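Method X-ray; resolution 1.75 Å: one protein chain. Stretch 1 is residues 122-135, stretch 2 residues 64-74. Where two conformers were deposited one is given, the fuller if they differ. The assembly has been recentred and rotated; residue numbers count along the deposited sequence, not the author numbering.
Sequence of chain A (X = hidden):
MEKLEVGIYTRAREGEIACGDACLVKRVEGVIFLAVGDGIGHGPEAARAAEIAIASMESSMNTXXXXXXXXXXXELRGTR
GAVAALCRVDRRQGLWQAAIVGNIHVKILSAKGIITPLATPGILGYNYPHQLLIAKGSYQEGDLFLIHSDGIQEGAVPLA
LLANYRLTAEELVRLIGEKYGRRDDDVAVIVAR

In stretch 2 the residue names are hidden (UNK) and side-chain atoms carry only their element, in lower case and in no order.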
ATOM      1  N   GLY A 122       7.964   4.149  12.342  1.00 24.69           N
ATOM      2  CA  GLY A 122       8.899   5.110  11.808  1.00 22.70           C
ATOM      3  C   GLY A 122       8.225   6.031  10.819  1.00 25.32           C
ATOM      4  O   GLY A 122       7.057   5.871  10.516  1.00 19.62           O
ATOM      5  N   ILE A 123       8.995   6.979  10.296  1.00 23.70           N
ATOM      6  CA  ILE A 123       8.522   7.916   9.280  1.00 25.13           C
ATOM      7  C   ILE A 123       9.640   8.064   8.264  1.00 27.75           C
ATOM      8  O   ILE A 123      10.722   8.520   8.608  1.00 22.90           O
ATOM      9  CB  ILE A 123       8.207   9.326   9.850  1.00 28.42           C
ATOM     10  CG1 ILE A 123       7.061   9.231  10.856  1.00 36.44           C
ATOM     11  CG2 ILE A 123       7.860  10.318   8.664  1.00 23.17           C
ATOM     12  CD1 ILE A 123       6.776  10.530  11.607  1.00 40.65           C
ATOM     13  N   LEU A 124       9.379   7.668   7.025  1.00 19.88           N
ATOM     14  CA  LEU A 124      10.411   7.737   5.998  1.00 22.40           C
ATOM     15  C   LEU A 124      10.768   9.197   5.801  1.00 23.90           C
ATOM     16  O   LEU A 124       9.879  10.049   5.642  1.00 21.45           O
ATOM     17  CB  LEU A 124       9.933   7.078   4.689  1.00 18.37           C
ATOM     18  CG  LEU A 124       9.618   5.579   4.885  1.00 20.16           C
ATOM     19  CD1 LEU A 124       8.813   5.046   3.677  1.00 22.07           C
ATOM     20  CD2 LEU A 124      10.859   4.778   5.120  1.00 21.76           C
ATOM     21  N   GLY A 125      12.073   9.472   5.811  1.00 21.98           N
ATOM     22  CA  GLY A 125      12.592  10.818   5.706  1.00 26.89           C
ATOM     23  C   GLY A 125      13.054  11.405   7.020  1.00 33.08           C
ATOM     24  O   GLY A 125      13.827  12.364   7.036  1.00 32.63           O
ATOM     25  N   TYR A 126      12.601  10.822   8.126  1.00 30.56           N
ATOM     26  CA  TYR A 126      12.930  11.337   9.458  1.00 29.94           C
ATOM     27  C   TYR A 126      13.495  10.340  10.452  1.00 34.40           C
ATOM     28  O   TYR A 126      14.527  10.612  11.050  1.00 46.13           O
ATOM     29  CB  TYR A 126      11.724  12.070  10.032  1.00 32.73           C
ATOM     30  CG  TYR A 126      11.561  13.371   9.317  1.00 52.59           C
ATOM     31  CD1 TYR A 126      12.333  14.477   9.671  1.00 62.76           C
ATOM     32  CD2 TYR A 126      10.700  13.485   8.235  1.00 42.89           C
ATOM     33  CE1 TYR A 126      12.219  15.664   9.000  1.00 68.07           C
ATOM     34  CE2 TYR A 126      10.579  14.673   7.557  1.00 51.44           C
ATOM     35  CZ  TYR A 126      11.342  15.757   7.946  1.00 69.54           C
ATOM     36  OH  TYR A 126      11.229  16.942   7.277  1.00 79.81           O
ATOM     37  N   ASN A 127      12.831   9.207  10.650  1.00 31.39           N
ATOM     38  CA  ASN A 127      13.283   8.220  11.638  1.00 45.84           C
ATOM     39  C   ASN A 127      13.141   6.796  11.105  1.00 42.31           C
ATOM     40  O   ASN A 127      12.075   6.187  11.191  1.00 41.04           O
ATOM     41  CB  ASN A 127      12.552   8.389  12.987  1.00 54.46           C
ATOM     42  CG  ASN A 127      11.056   8.219  12.864  1.00 65.03           C
ATOM     43  OD1 ASN A 127      10.569   7.931  11.792  1.00 73.14           O
ATOM     44  ND2 ASN A 127      10.316   8.396  13.957  1.00 68.24           N
ATOM     45  N   TYR A 128      14.230   6.288  10.532  1.00 44.55           N
ATOM     46  CA  TYR A 128      14.257   4.954   9.936  1.00 41.53           C
ATOM     47  C   TYR A 128      14.340   3.891  11.052  1.00 40.23           C
ATOM     48  O   TYR A 128      15.165   4.011  11.950  1.00 40.34           O
ATOM     49  CB  TYR A 128      15.441   4.833   8.951  1.00 46.54           C
ATOM     50  CG  TYR A 128      15.286   3.685   7.990  1.00 46.79           C
ATOM     51  CD1 TYR A 128      14.445   3.791   6.892  1.00 41.08           C
ATOM     52  CD2 TYR A 128      15.953   2.483   8.200  1.00 49.70           C
ATOM     53  CE1 TYR A 128      14.274   2.726   6.012  1.00 31.89           C
ATOM     54  CE2 TYR A 128      15.793   1.414   7.333  1.00 48.32           C
ATOM     55  CZ  TYR A 128      14.949   1.540   6.242  1.00 40.01           C
ATOM     56  OH  TYR A 128      14.797   0.476   5.379  1.00 36.30           O
ATOM     57  N   PRO A 129      13.479   2.848  11.004  1.00 45.89           N
ATOM     58  CA  PRO A 129      13.530   1.820  12.056  1.00 51.43           C
ATOM     59  C   PRO A 129      14.872   1.089  12.130  1.00 55.76           C
ATOM     60  O   PRO A 129      15.576   0.936  11.123  1.00 47.13           O
ATOM     61  CB  PRO A 129      12.439   0.833  11.642  1.00 48.64           C
ATOM     62  CG  PRO A 129      12.347   1.001  10.132  1.00 48.75           C
ATOM     63  CD  PRO A 129      12.535   2.491   9.929  1.00 45.57           C
ATOM     64  N   HIS A 130      15.219   0.646  13.333  1.00 62.43           N
ATOM     65  CA  HIS A 130      16.435  -0.127  13.549  1.00 70.59           C
ATOM     66  C   HIS A 130      16.653  -1.061  12.365  1.00 70.05           C
ATOM     67  O   HIS A 130      17.762  -1.185  11.851  1.00 74.95           O
ATOM     68  CB  HIS A 130      16.327  -0.919  14.855  1.00 76.12           C
ATOM     69  CG  HIS A 130      17.587  -1.633  15.237  1.00 88.24           C
ATOM     70  ND1 HIS A 130      18.751  -0.965  15.549  1.00 96.57           N
ATOM     71  CD2 HIS A 130      17.863  -2.952  15.364  1.00 92.27           C
ATOM     72  CE1 HIS A 130      19.692  -1.842  15.849  1.00103.27           C
ATOM     73  NE2 HIS A 130      19.180  -3.056  15.743  1.00 99.48           N
ATOM     74  N   GLN A 131      15.579  -1.709  11.927  1.00 61.76           N
ATOM     75  CA  GLN A 131      15.634  -2.546  10.740  1.00 53.11           C
ATOM     76  C   GLN A 131      14.239  -2.977  10.269  1.00 37.20           C
ATOM     77  O   GLN A 131      13.307  -3.187  11.065  1.00 27.15           O
ATOM     78  CB  GLN A 131      16.517  -3.771  10.977  1.00 67.17           C
ATOM     79  CG  GLN A 131      15.955  -4.797  11.945  1.00 75.65           C
ATOM     80  CD  GLN A 131      16.594  -6.164  11.762  1.00 87.91           C
ATOM     81  OE1 GLN A 131      17.806  -6.275  11.537  1.00 96.65           O
ATOM     82  NE2 GLN A 131      15.772  -7.218  11.836  1.00 80.99           N
ATOM     83  N   LEU A 132      14.125  -3.103   8.955  1.00 28.64           N
ATOM     84  CA  LEU A 132      12.867  -3.388   8.299  1.00 22.14           C
ATOM     85  C   LEU A 132      12.462  -4.828   8.556  1.00 22.53           C
ATOM     86  O   LEU A 132      13.274  -5.731   8.390  1.00 24.72           O
ATOM     87  CB  LEU A 132      13.065  -3.171   6.794  1.00 29.12           C
ATOM     88  CG  LEU A 132      11.850  -3.076   5.888  1.00 30.45           C
ATOM     89  CD1 LEU A 132      10.928  -1.891   6.219  1.00 28.89           C
ATOM     90  CD2 LEU A 132      12.350  -2.996   4.452  1.00 38.00           C
ATOM     91  N   LEU A 133      11.213  -5.057   8.943  1.00 18.70           N
ATOM     92  CA  LEU A 133      10.745  -6.432   9.144  1.00 24.16           C
ATOM     93  C   LEU A 133       9.967  -6.889   7.918  1.00 24.14           C
ATOM     94  O   LEU A 133       8.846  -6.459   7.673  1.00 21.34           O
ATOM     95  CB  LEU A 133       9.876  -6.545  10.390  1.00 26.69           C
ATOM     96  CG  LEU A 133      10.667  -6.711  11.691  1.00 55.16           C
ATOM     97  CD1 LEU A 133       9.720  -6.698  12.869  1.00 62.77           C
ATOM     98  CD2 LEU A 133      11.483  -7.995  11.686  1.00 65.14           C
ATOM     99  N   ILE A 134      10.574  -7.751   7.119  1.00 17.21           N
ATOM    100  CA  ILE A 134       9.892  -8.198   5.903  1.00 15.04           C
ATOM    101  C   ILE A 134       9.121  -9.463   6.183  1.00 22.90           C
ATOM    102  O   ILE A 134       9.704 -10.493   6.568  1.00 21.04           O
ATOM    103  CB  ILE A 134      10.925  -8.497   4.794  1.00 22.22           C
ATOM    104  CG1 ILE A 134      11.639  -7.199   4.419  1.00 24.42           C
ATOM    105  CG2 ILE A 134      10.237  -9.098   3.577  1.00 20.09           C
ATOM    106  CD1 ILE A 134      12.911  -7.390   3.547  1.00 25.67           C
ATOM    107  N   ALA A 135       7.811  -9.384   5.994  1.00 13.88           N
ATOM    108  CA  ALA A 135       6.967 -10.563   6.097  1.00 15.32           C
ATOM    109  C   ALA A 135       7.069 -11.331   4.802  1.00 17.23           C
ATOM    110  O   ALA A 135       7.177 -10.742   3.745  1.00 14.48           O
ATOM    111  CB  ALA A 135       5.524 -10.133   6.330  1.00 20.90           C
ATOM    112  N   UNK A  64      15.239  -5.210  -4.026  1.00 29.96           N
ATOM    113  CA  UNK A  64      14.990  -5.757  -2.696  1.00 35.34           C
ATOM    114  C   UNK A  64      14.409  -4.723  -1.752  1.00 26.56           C
ATOM    115  O   UNK A  64      14.739  -3.549  -1.833  1.00 21.27           O
ATOM    116  N   UNK A  65      13.488  -5.147  -0.884  1.00 23.26           N
ATOM    117  CA  UNK A  65      12.737  -4.206  -0.062  1.00 23.01           C
ATOM    118  C   UNK A  65      13.647  -3.374   0.872  1.00 23.87           C
ATOM    119  O   UNK A  65      13.345  -2.218   1.167  1.00 21.29           O
ATOM    120  c   UNK A  65      11.659  -4.965   0.745  1.00 19.67           C
ATOM    121  c   UNK A  65       9.283  -5.841   0.918  1.00 21.73           C
ATOM    122  c   UNK A  65      10.633  -6.051  -1.250  1.00 24.01           C
ATOM    123  c   UNK A  65      10.350  -5.180  -0.011  1.00 25.42           C
ATOM    124  N   UNK A  66      14.745  -3.949   1.355  1.00 21.92           N
ATOM    125  CA  UNK A  66      15.607  -3.180   2.240  1.00 22.72           C
ATOM    126  C   UNK A  66      16.134  -1.959   1.517  1.00 23.89           C
ATOM    127  O   UNK A  66      16.035  -0.826   2.008  1.00 24.38           O
ATOM    128  c   UNK A  66      16.775  -4.038   2.778  1.00 33.16           C
ATOM    129  c   UNK A  66      17.864  -3.144   3.393  1.00 40.45           C
ATOM    130  c   UNK A  66      16.232  -5.082   3.789  1.00 26.39           C
ATOM    131  N   UNK A  67      16.698  -2.195   0.342  1.00 23.84           N
ATOM    132  CA  UNK A  67      17.180  -1.092  -0.482  1.00 27.26           C
ATOM    133  C   UNK A  67      16.053  -0.125  -0.841  1.00 23.06           C
ATOM    134  O   UNK A  67      16.223   1.096  -0.767  1.00 21.17           O
ATOM    135  n   UNK A  67      18.147  -0.138  -3.648  1.00 41.92           N
ATOM    136  c   UNK A  67      17.827  -1.606  -1.757  1.00 27.32           C
ATOM    137  c   UNK A  67      18.610  -0.526  -2.471  1.00 39.30           C
ATOM    138  o   UNK A  67      19.622  -0.036  -1.961  1.00 40.58           O
ATOM    139  N   UNK A  68      14.900  -0.662  -1.218  1.00 24.52           N
ATOM    140  CA  UNK A  68      13.783   0.186  -1.641  1.00 23.95           C
ATOM    141  C   UNK A  68      13.387   1.179  -0.546  1.00 23.21           C
ATOM    142  O   UNK A  68      13.257   2.376  -0.799  1.00 22.30           O
ATOM    143  c   UNK A  68      11.311   0.270  -2.146  1.00 19.07           C
ATOM    144  c   UNK A  68      12.568  -0.632  -2.055  1.00 19.72           C
ATOM    145  c   UNK A  68      11.870  -2.509  -3.648  1.00 23.73           C
ATOM    146  c   UNK A  68      12.808  -1.313  -3.407  1.00 25.72           C
ATOM    147  N   UNK A  69      13.258   0.698   0.683  1.00 20.18           N
ATOM    148  CA  UNK A  69      12.804   1.552   1.774  1.00 21.37           C
ATOM    149  C   UNK A  69      13.895   2.498   2.221  1.00 20.01           C
ATOM    150  O   UNK A  69      13.610   3.628   2.577  1.00 22.58           O
ATOM    151  c   UNK A  69       9.846   1.123   3.277  1.00 23.07           C
ATOM    152  c   UNK A  69      12.285   0.682   2.947  1.00 20.24           C
ATOM    153  c   UNK A  69      10.844   0.295   2.797  1.00 18.48           C
ATOM    154  c   UNK A  69       9.159  -1.203   1.968  1.00 19.74           C
ATOM    155  c   UNK A  69       8.152  -0.377   2.464  1.00 19.97           C
ATOM    156  c   UNK A  69       8.493   0.800   3.108  1.00 26.15           C
ATOM    157  c   UNK A  69      10.499  -0.845   2.128  1.00 21.44           C
ATOM    158  N   UNK A  70      15.150   2.051   2.155  1.00 23.05           N
ATOM    159  CA  UNK A  70      16.297   2.888   2.527  1.00 22.84           C
ATOM    160  C   UNK A  70      16.452   4.053   1.543  1.00 24.05           C
ATOM    161  O   UNK A  70      16.655   5.176   1.955  1.00 25.78           O
ATOM    162  n   UNK A  70      19.053  -0.392   5.080  1.00 45.46           N
ATOM    163  c   UNK A  70      17.599   2.060   2.641  1.00 26.58           C
ATOM    164  o   UNK A  70      19.704   0.282   3.039  1.00 44.69           O
ATOM    165  c   UNK A  70      18.894   0.316   3.970  1.00 47.02           C
ATOM    166  c   UNK A  70      17.653   1.189   3.901  1.00 36.45           C
ATOM    167  N   UNK A  71      16.308   3.810   0.243  1.00 20.52           N
ATOM    168  CA  UNK A  71      16.333   4.916  -0.709  1.00 24.28           C
ATOM    169  C   UNK A  71      15.120   5.856  -0.522  1.00 28.63           C
ATOM    170  O   UNK A  71      15.266   7.069  -0.643  1.00 26.78           O
ATOM    171  c   UNK A  71      16.443   5.590  -3.207  1.00 64.21           C
ATOM    172  c   UNK A  71      17.637   6.528  -3.104  1.00 67.16           C
ATOM    173  c   UNK A  71      15.208   6.438  -3.101  1.00 73.64           C
ATOM    174  c   UNK A  71      16.428   4.443  -2.165  1.00 30.61           C
ATOM    175  N   UNK A  72      13.927   5.308  -0.269  1.00 22.35           N
ATOM    176  CA  UNK A  72      12.744   6.134  -0.000  0.58 18.72           C
ATOM    177  C   UNK A  72      13.020   7.126   1.103  1.00 22.74           C
ATOM    178  O   UNK A  72      12.720   8.320   0.979  1.00 24.96           O
ATOM    179  c   UNK A  72      11.554   5.283   0.473  0.58 25.25           C
ATOM    180  s   UNK A  72      10.580   4.581  -0.809  0.58 21.38           S
ATOM    181  N   UNK A  73      13.551   6.622   2.209  1.00 25.99           N
ATOM    182  CA  UNK A  73      13.942   7.461   3.336  1.00 20.89           C
ATOM    183  C   UNK A  73      14.916   8.560   2.903  1.00 22.85           C
ATOM    184  O   UNK A  73      14.752   9.716   3.284  1.00 23.71           O
ATOM    185  n   UNK A  73      14.356   7.878   6.552  1.00 29.47           N
ATOM    186  c   UNK A  73      15.147   7.319   5.573  1.00 28.22           C
ATOM    187  c   UNK A  73      14.580   6.567   4.414  1.00 18.94           C
ATOM    188  n   UNK A  73      16.384   8.348   7.064  1.00 37.16           N
ATOM    189  c   UNK A  73      15.125   8.489   7.441  1.00 31.50           C
ATOM    190  c   UNK A  73      16.426   7.624   5.896  1.00 40.07           C
ATOM    191  N   UNK A  74      15.927   8.218   2.113  1.00 23.08           N
ATOM    192  CA  UNK A  74      16.897   9.231   1.663  1.00 25.70           C
ATOM    193  C   UNK A  74      16.223  10.314   0.799  1.00 29.76           C
ATOM    194  O   UNK A  74      16.507  11.500   0.937  1.00 26.69           O
ATOM    195  c   UNK A  74      19.044   9.556   0.296  1.00 69.10           C
ATOM    196  c   UNK A  74      20.168   8.836  -0.461  1.00 90.63           C
ATOM    197  c   UNK A  74      18.047   8.574   0.888  1.00 38.94           C
ATOM    198  c   UNK A  74      20.544   7.742  -2.644  1.00115.87           C
ATOM    199  n   UNK A  74      21.660   7.180  -2.195  1.00117.52           N
ATOM    200  n   UNK A  74      20.149   7.515  -3.890  1.00121.99           N
ATOM    201  n   UNK A  74      19.817   8.523  -1.847  1.00104.65           N
TER
HETATM  202  O   HOH W   1      16.660  -1.513   6.520  1.00 36.97           O

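Position 64 has no side-chain atoms. Its phi of 97° and psi of 143° would jam a CB against the preceding carbonyl O. It is Gly64, the N-cap of the helix that follows.

Position 65 carries four carbons, forked at the second. Its CB lies 3.9 Å from Ile134 CD1, and its backbone O lies 3.5 Å from Leu132 CD2. It is Leu65.

Position 66 has one carbon bearing two more, and one of these two is 4.1 Å from Ile134 CD1. It is Val66, and the atom is CG2.

Position 67 has two carbons, the second carrying one oxygen and one nitrogen. It points away and touches nothing on stretch 1. This is Asn67.

Position 68 has four carbons forked at the first, one arm two carbons long. It is Ile68, buried but out of contact with stretch 1.

Position 69 has one carbon and then a ring of six carbons. Leu132 CD1 sits over one ring face, 4.3 Å from the centroid. Leu124 CD1 approaches the ring obliquely. It is Phe69, and its CD1 is 4.1 Å from Leu124 CD1.

Position 70 has three carbons, the third carrying one oxygen and one nitrogen. Its second carbon is 3.3 Å from Tyr128 OH. It is Gln70, and that carbon is CG. One water links the two side chains, 3.0 Å from Gln70 NE2, whose hydrogen bond it accepts, and 3.0 Å from Tyr128 OH.

Position 71 has four carbons forked at the second and points away from stretch 1. It is Leu71.

Position 72 has one carbon and one sulfur. Its CB is 4.2 Å from Leu124 CD1. It is Cys72.

Position 73 has one carbon and a five-membered ring of three carbons and two nitrogens. Tyr128 CB lies over one ring face, 4.0 Å from the centroid. It is His73. His73 ND1 is 2.9 Å from Gly125 N; the geometry leaves open whether they hydrogen bond.

Position 74 has three carbons, a nitrogen, then a carbon with two more nitrogens. It is Arg74, poorly ordered and pointing away from stretch 1.

The contact lays an irregular chain along one side of a helix. Leu132 and Ile134 pack on its first turn, and Leu132 reaches on to Phe69. The loop comes closest at Gly125, whose CA is 4.3 Å from His73 CA. There Gly125 CA makes a CA-H...O contact of 3.4 Å with His73 O. Apolar packing is joined by CH-pi contacts at both aromatic rings of the helix. The water adds a polar link between Gln70, which is exposed, and Tyr128.

Stretch 2 (64-74) GLVNIFQLCHR
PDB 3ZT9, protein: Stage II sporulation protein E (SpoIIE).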